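Local coordinates for 3-keto-5-aminohexanoate cleavage protein (Archaeoglobus fulgidus, PDB 3LOT), which probably catalyses the zinc-dependent cleavage of 3-keto-5-aminohexanoate or a related beta-keto acid, at residues V39-E43 with A44-M48; K102-A106 with L107-I111; E278-E281 with K282-I286; R293-P297 with D298-E302. All blocks are in the same frame, centred on the assembly; numbering follows the deposited sequence. Where two conformers were deposited one is given.

Interaction 1 (V39-E43 with A44-M48)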
loop_
_atom_site.group_PDB
_atom_site.type_symbol
_atom_site.label_atom_id
_atom_site.label_comp_id
_atom_site.label_asym_id
_atom_site.label_seq_id
_atom_site.Cartn_x
_atom_site.Cartn_y
_atom_site.Cartn_z
ATOM N N VAL D 39 -31.463 -20.739 12.058
ATOM C CA VAL D 39 -31.825 -21.942 11.270
ATOM C C VAL D 39 -32.172 -21.496 9.838
ATOM O O VAL D 39 -31.710 -22.080 8.831
ATOM C CB VAL D 39 -32.932 -22.767 11.958
ATOM C CG1 VAL D 39 -33.332 -23.964 11.096
ATOM C CG2 VAL D 39 -32.448 -23.243 13.342
ATOM N N LYS D 40 -32.933 -20.416 9.723
ATOM C CA LYS D 40 -33.185 -19.844 8.403
ATOM C C LYS D 40 -31.895 -19.398 7.697
ATOM O O LYS D 40 -31.767 -19.586 6.504
ATOM C CB LYS D 40 -34.173 -18.689 8.493
ATOM C CG LYS D 40 -35.595 -19.205 8.846
ATOM C CD LYS D 40 -36.611 -18.107 9.096
ATOM C CE LYS D 40 -37.761 -18.636 9.991
ATOM N NZ LYS D 40 -38.843 -17.639 10.196
ATOM N N ALA D 41 -30.954 -18.812 8.425
ATOM C CA ALA D 41 -29.712 -18.356 7.816
ATOM C C ALA D 41 -28.866 -19.526 7.273
ATOM O O ALA D 41 -28.329 -19.479 6.137
ATOM C CB ALA D 41 -28.909 -17.518 8.837
ATOM N N ALA D 42 -28.814 -20.594 8.072
ATOM C CA ALA D 42 -28.181 -21.843 7.683
ATOM C C ALA D 42 -28.744 -22.403 6.413
ATOM O O ALA D 42 -28.010 -22.801 5.535
ATOM C CB ALA D 42 -28.314 -22.877 8.805
ATOM N N GLU D 43 -30.064 -22.437 6.322
ATOM C CA GLU D 43 -30.739 -22.971 5.176
ATOM C C GLU D 43 -30.526 -22.103 3.950
ATOM O O GLU D 43 -30.583 -22.605 2.841
ATOM C CB GLU D 43 -32.225 -23.129 5.477
ATOM C CG GLU D 43 -32.488 -24.319 6.452
ATOM C CD GLU D 43 -34.000 -24.518 6.749
ATOM O OE1 GLU D 43 -34.810 -23.819 6.076
ATOM O OE2 GLU D 43 -34.354 -25.355 7.640
ATOM N N ALA D 44 -30.222 -20.826 4.155
ATOM C CA ALA D 44 -29.878 -19.902 3.063
ATOM C C ALA D 44 -28.408 -20.013 2.594
ATOM O O ALA D 44 -28.001 -19.346 1.655
ATOM C CB ALA D 44 -30.199 -18.448 3.484
ATOM N N GLY D 45 -27.590 -20.826 3.249
ATOM C CA GLY D 45 -26.203 -21.004 2.831
ATOM C C GLY D 45 -25.143 -20.619 3.851
ATOM O O GLY D 45 -23.970 -20.789 3.595
ATOM N N ALA D 46 -25.548 -20.098 5.011
ATOM C CA ALA D 46 -24.601 -19.795 6.092
ATOM C C ALA D 46 -24.143 -21.068 6.743
ATOM O O ALA D 46 -24.899 -21.749 7.470
ATOM C CB ALA D 46 -25.202 -18.872 7.157
ATOM N N GLY D 47 -22.882 -21.379 6.517
ATOM C CA GLY D 47 -22.304 -22.560 7.101
ATOM C C GLY D 47 -22.014 -22.373 8.579
ATOM O O GLY D 47 -21.821 -23.377 9.301
HETATM N N MSE D 48 -21.948 -21.103 8.997
HETATM C CA MSE D 48 -21.724 -20.708 10.392
HETATM C C MSE D 48 -22.672 -19.565 10.796
HETATM O O MSE D 48 -22.927 -18.639 10.018
HETATM C CB MSE D 48 -20.265 -20.277 10.607
HETATM C CG MSE D 48 -19.843 -20.189 12.095
HETATM SE SE MSE D 48 -17.903 -20.295 12.468
HETATM C CE MSE D 48 -17.138 -19.144 11.071
HETATM O O HOH W 1 -25.647 -24.032 6.240
#

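Interaction 2 (K102-A106 with L107-I111)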
loop_
_atom_site.group_PDB
_atom_site.type_symbol
_atom_site.label_atom_id
_atom_site.label_comp_id
_atom_site.label_asym_id
_atom_site.label_seq_id
_atom_site.Cartn_x
_atom_site.Cartn_y
_atom_site.Cartn_z
ATOM N N LYS D 102 -17.345 -17.024 30.297
ATOM C CA LYS D 102 -17.969 -18.184 31.005
ATOM C C LYS D 102 -18.810 -19.098 30.121
ATOM O O LYS D 102 -19.027 -20.269 30.435
ATOM C CB LYS D 102 -18.850 -17.695 32.143
ATOM C CG LYS D 102 -18.068 -17.060 33.237
ATOM C CD LYS D 102 -18.947 -16.683 34.406
ATOM C CE LYS D 102 -18.132 -16.619 35.734
ATOM N NZ LYS D 102 -18.741 -15.544 36.602
ATOM N N VAL D 103 -19.299 -18.549 29.023
ATOM C CA VAL D 103 -20.032 -19.319 28.053
ATOM C C VAL D 103 -19.177 -20.459 27.494
ATOM O O VAL D 103 -19.733 -21.486 27.140
ATOM C CB VAL D 103 -20.599 -18.400 26.909
ATOM C CG1 VAL D 103 -19.509 -17.939 25.939
ATOM C CG2 VAL D 103 -21.696 -19.102 26.173
ATOM N N VAL D 104 -17.841 -20.306 27.473
ATOM C CA VAL D 104 -16.958 -21.301 26.825
ATOM C C VAL D 104 -16.859 -22.597 27.657
ATOM O O VAL D 104 -17.089 -23.673 27.117
ATOM C CB VAL D 104 -15.615 -20.693 26.355
ATOM C CG1 VAL D 104 -14.664 -21.750 25.830
ATOM C CG2 VAL D 104 -15.879 -19.618 25.245
ATOM N N PRO D 105 -16.621 -22.499 28.967
ATOM C CA PRO D 105 -16.638 -23.711 29.777
ATOM C C PRO D 105 -18.043 -24.281 30.022
ATOM O O PRO D 105 -18.206 -25.506 30.143
ATOM C CB PRO D 105 -15.989 -23.257 31.092
ATOM C CG PRO D 105 -16.109 -21.775 31.072
ATOM C CD PRO D 105 -15.902 -21.426 29.662
ATOM N N ALA D 106 -19.046 -23.414 30.065
ATOM C CA ALA D 106 -20.435 -23.868 30.187
ATOM C C ALA D 106 -20.903 -24.658 28.958
ATOM O O ALA D 106 -21.476 -25.760 29.080
ATOM C CB ALA D 106 -21.354 -22.702 30.482
ATOM N N LEU D 107 -20.686 -24.094 27.770
ATOM C CA LEU D 107 -21.206 -24.680 26.529
ATOM C C LEU D 107 -20.191 -25.488 25.720
ATOM O O LEU D 107 -20.592 -26.290 24.884
ATOM C CB LEU D 107 -21.854 -23.614 25.615
ATOM C CG LEU D 107 -23.312 -23.195 25.898
ATOM C CD1 LEU D 107 -23.442 -22.622 27.237
ATOM C CD2 LEU D 107 -23.802 -22.229 24.850
ATOM N N LYS D 108 -18.904 -25.278 25.944
ATOM C CA LYS D 108 -17.846 -25.901 25.122
ATOM C C LYS D 108 -18.169 -25.899 23.634
ATOM O O LYS D 108 -18.277 -26.942 23.007
ATOM C CB LYS D 108 -17.569 -27.324 25.629
ATOM C CG LYS D 108 -17.213 -27.398 27.084
ATOM C CD LYS D 108 -17.063 -28.836 27.523
ATOM C CE LYS D 108 -16.227 -29.000 28.747
ATOM N NZ LYS D 108 -16.662 -28.107 29.851
ATOM N N PRO D 109 -18.367 -24.703 23.051
ATOM C CA PRO D 109 -18.713 -24.635 21.656
ATOM C C PRO D 109 -17.523 -24.979 20.769
ATOM O O PRO D 109 -16.371 -24.987 21.223
ATOM C CB PRO D 109 -19.096 -23.145 21.446
ATOM C CG PRO D 109 -18.307 -22.411 22.498
ATOM C CD PRO D 109 -18.204 -23.369 23.664
ATOM N N GLU D 110 -17.817 -25.249 19.506
ATOM C CA GLU D 110 -16.793 -25.547 18.517
ATOM C C GLU D 110 -15.897 -24.353 18.230
ATOM O O GLU D 110 -14.717 -24.524 17.940
ATOM C CB GLU D 110 -17.423 -26.000 17.198
ATOM C CG GLU D 110 -18.209 -27.349 17.235
ATOM C CD GLU D 110 -18.601 -27.809 15.846
ATOM O OE1 GLU D 110 -19.673 -27.379 15.357
ATOM O OE2 GLU D 110 -17.842 -28.573 15.213
ATOM N N ILE D 111 -16.478 -23.160 18.230
ATOM C CA ILE D 111 -15.745 -21.940 17.911
ATOM C C ILE D 111 -16.443 -20.810 18.692
ATOM O O ILE D 111 -17.668 -20.865 18.955
ATOM C CB ILE D 111 -15.709 -21.740 16.359
ATOM C CG1 ILE D 111 -14.913 -20.493 15.950
ATOM C CG2 ILE D 111 -17.162 -21.708 15.743
ATOM C CD1 ILE D 111 -14.421 -20.562 14.555
#

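Interaction 3 (E278-E281 with K282-I286)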
loop_
_atom_site.group_PDB
_atom_site.type_symbol
_atom_site.label_atom_id
_atom_site.label_comp_id
_atom_site.label_asym_id
_atom_site.label_seq_id
_atom_site.Cartn_x
_atom_site.Cartn_y
_atom_site.Cartn_z
ATOM N N GLU D 278 -32.290 -12.901 4.209
ATOM C CA GLU D 278 -32.231 -12.044 3.038
ATOM C C GLU D 278 -30.812 -11.587 2.634
ATOM O O GLU D 278 -30.473 -11.518 1.456
ATOM C CB GLU D 278 -33.122 -10.814 3.263
ATOM C CG GLU D 278 -33.516 -10.131 2.021
ATOM C CD GLU D 278 -34.236 -8.788 2.267
ATOM O OE1 GLU D 278 -34.295 -8.305 3.414
ATOM O OE2 GLU D 278 -34.727 -8.209 1.285
ATOM N N GLN D 279 -30.010 -11.241 3.632
ATOM C CA GLN D 279 -28.619 -10.854 3.434
ATOM C C GLN D 279 -27.768 -12.070 3.064
ATOM O O GLN D 279 -26.884 -11.984 2.211
ATOM C CB GLN D 279 -28.077 -10.215 4.718
ATOM C CG GLN D 279 -28.615 -8.820 5.009
ATOM C CD GLN D 279 -28.157 -8.278 6.372
ATOM O OE1 GLN D 279 -27.547 -8.999 7.163
ATOM N NE2 GLN D 279 -28.424 -7.007 6.626
ATOM N N VAL D 280 -28.007 -13.201 3.715
ATOM C CA VAL D 280 -27.299 -14.433 3.336
ATOM C C VAL D 280 -27.568 -14.816 1.875
ATOM O O VAL D 280 -26.642 -15.101 1.144
ATOM C CB VAL D 280 -27.626 -15.608 4.259
ATOM C CG1 VAL D 280 -26.973 -16.905 3.732
ATOM C CG2 VAL D 280 -27.191 -15.284 5.671
ATOM N N GLU D 281 -28.838 -14.791 1.444
ATOM C CA GLU D 281 -29.187 -15.097 0.048
ATOM C C GLU D 281 -28.468 -14.183 -0.933
ATOM O O GLU D 281 -27.978 -14.647 -1.950
ATOM C CB GLU D 281 -30.692 -15.008 -0.181
ATOM C CG GLU D 281 -31.418 -16.033 0.625
ATOM C CD GLU D 281 -32.932 -15.812 0.770
ATOM O OE1 GLU D 281 -33.485 -14.744 0.422
ATOM O OE2 GLU D 281 -33.578 -16.774 1.229
ATOM N N LYS D 282 -28.413 -12.897 -0.611
ATOM C CA LYS D 282 -27.690 -11.902 -1.447
ATOM C C LYS D 282 -26.195 -12.204 -1.576
ATOM O O LYS D 282 -25.632 -12.199 -2.684
ATOM C CB LYS D 282 -27.878 -10.509 -0.874
ATOM C CG LYS D 282 -27.200 -9.385 -1.668
ATOM C CD LYS D 282 -27.711 -8.050 -1.145
ATOM C CE LYS D 282 -27.349 -6.905 -2.040
ATOM N NZ LYS D 282 -28.181 -6.969 -3.251
HETATM N N MSE D 283 -25.560 -12.497 -0.449
HETATM C CA MSE D 283 -24.132 -12.688 -0.461
HETATM C C MSE D 283 -23.840 -13.990 -1.205
HETATM O O MSE D 283 -22.868 -14.051 -1.956
HETATM C CB MSE D 283 -23.561 -12.706 0.957
HETATM C CG MSE D 283 -22.031 -12.768 1.010
HETATM SE SE MSE D 283 -21.219 -11.137 0.225
HETATM C CE MSE D 283 -20.129 -12.052 -0.844
ATOM N N VAL D 284 -24.702 -15.000 -1.051
ATOM C CA VAL D 284 -24.563 -16.288 -1.787
ATOM C C VAL D 284 -24.711 -16.101 -3.293
ATOM O O VAL D 284 -23.939 -16.674 -4.068
ATOM C CB VAL D 284 -25.501 -17.397 -1.252
ATOM C CG1 VAL D 284 -25.489 -18.657 -2.162
ATOM C CG2 VAL D 284 -25.091 -17.795 0.223
ATOM N N ARG D 285 -25.642 -15.243 -3.714
ATOM C CA ARG D 285 -25.734 -14.898 -5.126
ATOM C C ARG D 285 -24.425 -14.303 -5.646
ATOM O O ARG D 285 -23.982 -14.670 -6.735
ATOM C CB ARG D 285 -26.896 -13.941 -5.371
ATOM C CG ARG D 285 -28.263 -14.632 -5.299
ATOM C CD ARG D 285 -29.341 -13.772 -5.923
ATOM N NE ARG D 285 -29.521 -12.509 -5.215
ATOM C CZ ARG D 285 -30.309 -12.321 -4.150
ATOM N NH1 ARG D 285 -31.016 -13.304 -3.615
ATOM N NH2 ARG D 285 -30.386 -11.124 -3.600
ATOM N N ILE D 286 -23.800 -13.407 -4.873
ATOM C CA ILE D 286 -22.570 -12.752 -5.322
ATOM C C ILE D 286 -21.428 -13.781 -5.338
ATOM O O ILE D 286 -20.664 -13.871 -6.292
ATOM C CB ILE D 286 -22.227 -11.556 -4.366
ATOM C CG1 ILE D 286 -23.299 -10.450 -4.506
ATOM C CG2 ILE D 286 -20.814 -11.016 -4.628
ATOM C CD1 ILE D 286 -23.189 -9.377 -3.376
HETATM O O HOH W 2 -31.671 -11.157 -0.867
HETATM O O HOH W 3 -33.167 -13.339 -1.658
#

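Interaction 4 (R293-P297 with D298-E302)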
loop_
_atom_site.group_PDB
_atom_site.type_symbol
_atom_site.label_atom_id
_atom_site.label_comp_id
_atom_site.label_asym_id
_atom_site.label_seq_id
_atom_site.Cartn_x
_atom_site.Cartn_y
_atom_site.Cartn_z
ATOM N N ARG D 293 -18.739 -21.053 -4.239
ATOM C CA ARG D 293 -19.967 -21.521 -3.582
ATOM C C ARG D 293 -19.818 -21.461 -2.078
ATOM O O ARG D 293 -18.688 -21.479 -1.566
ATOM C CB ARG D 293 -20.313 -22.942 -4.036
ATOM C CG ARG D 293 -19.317 -23.991 -3.604
ATOM C CD ARG D 293 -19.840 -25.415 -3.897
ATOM N NE ARG D 293 -18.849 -26.381 -3.474
ATOM C CZ ARG D 293 -18.719 -26.848 -2.238
ATOM N NH1 ARG D 293 -19.513 -26.445 -1.248
ATOM N NH2 ARG D 293 -17.756 -27.717 -1.983
ATOM N N PRO D 294 -20.938 -21.359 -1.366
ATOM C CA PRO D 294 -20.897 -21.358 0.097
ATOM C C PRO D 294 -20.470 -22.728 0.656
ATOM O O PRO D 294 -20.817 -23.763 0.053
ATOM C CB PRO D 294 -22.345 -21.010 0.514
ATOM C CG PRO D 294 -23.199 -21.393 -0.649
ATOM C CD PRO D 294 -22.303 -21.168 -1.891
ATOM N N ALA D 295 -19.685 -22.715 1.743
ATOM C CA ALA D 295 -19.310 -23.924 2.439
ATOM C C ALA D 295 -20.517 -24.443 3.204
ATOM O O ALA D 295 -21.242 -23.693 3.845
ATOM C CB ALA D 295 -18.132 -23.683 3.417
ATOM N N THR D 296 -20.696 -25.745 3.161
ATOM C CA THR D 296 -21.626 -26.431 4.053
ATOM C C THR D 296 -21.105 -26.418 5.504
ATOM O O THR D 296 -19.934 -26.147 5.736
ATOM C CB THR D 296 -21.801 -27.894 3.641
ATOM O OG1 THR D 296 -20.579 -28.579 3.837
ATOM C CG2 THR D 296 -22.253 -28.063 2.181
ATOM N N PRO D 297 -21.978 -26.698 6.499
ATOM C CA PRO D 297 -21.430 -26.699 7.854
ATOM C C PRO D 297 -20.289 -27.696 8.030
ATOM O O PRO D 297 -19.257 -27.365 8.647
ATOM C CB PRO D 297 -22.654 -27.027 8.704
ATOM C CG PRO D 297 -23.760 -26.314 7.929
ATOM C CD PRO D 297 -23.455 -26.659 6.519
ATOM N N ASP D 298 -20.409 -28.879 7.441
ATOM C CA ASP D 298 -19.332 -29.856 7.627
ATOM C C ASP D 298 -18.023 -29.433 6.937
ATOM O O ASP D 298 -16.920 -29.716 7.441
ATOM C CB ASP D 298 -19.770 -31.252 7.235
ATOM C CG ASP D 298 -20.657 -31.908 8.320
ATOM O OD1 ASP D 298 -20.668 -31.465 9.539
ATOM O OD2 ASP D 298 -21.370 -32.877 7.935
ATOM N N GLU D 299 -18.156 -28.713 5.822
ATOM C CA GLU D 299 -17.014 -28.103 5.142
ATOM C C GLU D 299 -16.348 -27.034 6.014
ATOM O O GLU D 299 -15.135 -26.977 6.113
ATOM C CB GLU D 299 -17.466 -27.525 3.788
ATOM C CG GLU D 299 -17.692 -28.623 2.781
ATOM C CD GLU D 299 -18.345 -28.182 1.467
ATOM O OE1 GLU D 299 -18.943 -27.099 1.387
ATOM O OE2 GLU D 299 -18.268 -28.952 0.481
ATOM N N VAL D 300 -17.159 -26.224 6.690
ATOM C CA VAL D 300 -16.653 -25.262 7.623
ATOM C C VAL D 300 -15.808 -25.989 8.702
ATOM O O VAL D 300 -14.674 -25.586 9.044
ATOM C CB VAL D 300 -17.799 -24.435 8.280
ATOM C CG1 VAL D 300 -17.249 -23.686 9.547
ATOM C CG2 VAL D 300 -18.432 -23.439 7.233
ATOM N N ARG D 301 -16.359 -27.063 9.251
ATOM C CA ARG D 301 -15.645 -27.827 10.260
ATOM C C ARG D 301 -14.280 -28.336 9.743
ATOM O O ARG D 301 -13.279 -28.301 10.475
ATOM C CB ARG D 301 -16.523 -28.988 10.743
ATOM C CG ARG D 301 -17.674 -28.531 11.614
ATOM C CD ARG D 301 -18.545 -29.703 12.164
ATOM N NE ARG D 301 -19.576 -29.071 12.979
ATOM C CZ ARG D 301 -20.788 -28.733 12.557
ATOM N NH1 ARG D 301 -21.239 -29.103 11.376
ATOM N NH2 ARG D 301 -21.598 -28.107 13.385
ATOM N N GLU D 302 -14.229 -28.795 8.499
ATOM C CA GLU D 302 -12.985 -29.362 7.951
ATOM C C GLU D 302 -12.025 -28.224 7.637
ATOM O O GLU D 302 -10.815 -28.350 7.853
ATOM C CB GLU D 302 -13.280 -30.231 6.716
ATOM C CG GLU D 302 -12.069 -30.985 6.129
ATOM C CD GLU D 302 -11.159 -30.107 5.252
ATOM O OE1 GLU D 302 -11.659 -29.105 4.682
ATOM O OE2 GLU D 302 -9.936 -30.397 5.150
#

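Interaction 1 (V39-E43 with A44-M48)
Ala41 and Ala42 in the last turn of helix 31-43 meet Ala44, Gly45 and Ala46 in a Schellman motif, which ends the helix just before strand 48-54 of the TIM barrel. The tight part lies inside the turn. Ala41 O accepts Ala46 N at 3.1 Å in a nearly straight bond, N-H...O 160°, while Ala42 O receives Gly45 N at 3.1 Å from well above its carbonyl plane. Ala44 N keeps the helical bond to Lys40 O and adds a weak one to Ala41 O. Gly45 turns the chain with phi at 119°, which glycine adopts readily because it places no CB against the carbonyl oxygen of Ala44. The small methyls suit this narrow space: Ala46 CB sits 3.3 Å from Ala41 O and 4.3 Å from Ala41 CB, and both alanines pack on Cys12 of strand 7-13.

The opposite character belongs to Lys40 and Glu43, whose long chains are exposed. In Glu43, CG stands opposite the carbonyl carbon (chi1 -73°) and the chain runs on extended, carrying the carboxylate away from the turn. A water lies 2.8 Å from Ala42 O and 2.7 Å from Ala46 O, although the acceptors around it outnumber its protons. Next to this water-bridged pair of carbonyls, the CA-H of Ala42 points almost straight at Ala46 O, CA to O 3.3 Å.

Interaction 2 (K102-A106 with L107-I111)
Val103 and Leu107, one helical turn apart, cross obliquely, with Val103 CG2 4.0 Å from Leu107 CD2. Val103 holds CG2 opposite its backbone N and CG1 between N and the carbonyl carbon, a rotation (chi1 74°) that turns CG2 toward the next turn and leucine. Both branched side chains also rest on Phe68 of helix 65-78. Leu107 bends its other methyl back over its predecessor, CD1 reaching 3.9 Å from Ala106 CB, a contact with a side chain that is itself only a methyl.

Pro109 brings its ring carbon CD to 3.6 Å from Val104 O, and meets Val104 CG1 only loosely. This is the end of short helix 103-107, where the chain turns into strand 111-115 of the TIM barrel. Leu107 N bonds to Val103 O at 2.8 Å and Lys108 N to Val104 O at 2.7 Å, after which Lys108 leaves the helix with a positive phi of 42°.

The next helical acceptor, Pro105 O, would look to residue 109, but a proline there has no N-H to give. Lys108 supplies the donor instead. Its chain runs alongside the turn and bends at the last torsion (chi4 51°), bringing NZ to Pro105 O at 3.0 Å, in the carbonyl plane and on a lone pair. The same ammonium also reaches Asn167 OD1 near the end of helix 154-166.

Interaction 3 (E278-E281 with K282-I286)
Val280 with Val284 and Glu281 with Arg285 are i to i+4 pairs on helix 276-289, an outer helix of the TIM barrel with an inner face packed on the barrel and another face turned to the second subunit. Regular backbone bonds hold the turns together, among them Val284 N to Val280 O at 2.9 Å and Arg285 N to Glu281 O at 3.0 Å.

On the inner face the two valines stand side by side and point the same way, Val280 CG1 lying 4.1 Å from Val284 CG2. Both keep CG1 opposite the backbone N (chi1 174° and 172°), which leaves the CG2 of Val284 to face the preceding turn, 3.2 Å from Val280 O. Short apolar valines, and Met283, a selenomethionine, suit a face packed on the barrel: Val280 and Met283 touch Val259 of strand 256-259. The amide of Gln279 is buried too, and its NE2 is satisfied by the carbonyls of Tyr266 and Ser264.

On the face toward the second subunit, Arg285 bends back along the helix at chi3. One face of its guanidinium lies over Glu281 O, and its CG is 3.4 Å from the same oxygen. The group's edge carries two waters in its plane: one joins Arg285 NH2 to Glu278 O, the other joins NH1, at 2.9 Å, to Glu281 OE1, itself 4.9 Å from NH1. Arg285 NE and Lys282 NZ form salt bridges with Glu289 of the second subunit, so both direct positive charge at one carboxylate across the interface, while exposed Glu281, linked to Arg285 through water, would be expected to feel that charge more weakly.

Interaction 4 (R293-P297 with D298-E302)
The backbone runs out of strand 293-294 and swings at Thr296, the N-cap, into helix 297-304, whose first turn closes with Val300 N on Thr296 O at 2.9 Å. Pro297 suits the first helical position, where no N-H is needed for a bond within the helix.

Thr296 and Glu299 form a capping box. With OG1 held between its own backbone N and carbonyl carbon (chi1 66°), Thr296 turns the hydroxyl oxygen over the helix start, where it accepts Glu299 N at 3.1 Å. Glu299 answers by stretching its chain back, and OE1 takes Thr296 N at 2.8 Å on the anti side of that oxygen, somewhat out of the carboxylate plane. Arg293, its chain extended from CG to NE, arrives from the strand across the glutamate at about a right angle and grips it end-on. Its NH1 meets the syn lone pair of OE1 at 2.8 Å, close to the guanidinium plane, while NH2 reaches OE2 from above the carboxylate plane; the two planes are 36° apart. Next to the capping box, Ala295 CB packs on Val300 CG2 at 3.8 Å, both small enough to lie against Ile9 of strand 7-13. Farther along, Arg301 NH1 bridges to Asp298 OD1 at 3.0 Å, and its NH2 is held by Asp80 O and Glu110.

Three N-H donors, two from Arg293 and one from Thr296, fix the rotation of the Glu299 carboxylate, and together with the positive end of the helix dipole they would be expected to favour its ionised form.

How the interactions relate
Interactions 1, 3 and 4 form a connected cluster in the outer layer of the barrel. Interaction 1 lies 11 Å, centre to centre, from both 3 and 4: Ala44 O meets Val280 CG1 at 3.4 Å, and Gly45 O meets Pro294 CB at 3.5 Å. Interactions 3 and 4 join through Val284 CG1 and Pro294 CG, 3.9 Å apart. Interaction 2 stands apart, 29 Å from interaction 3 between centres, yet a salt bridge ties it to interaction 4, and Met48 packs on Ile111. None supplies a zinc ligand; those are His50, His52 and Glu262. Strand 48-54, entered from interaction 1, carries both histidines; the side chain of Gln279 is about 8 Å from that of Glu262, and that of Val103 about 11 Å from the zinc.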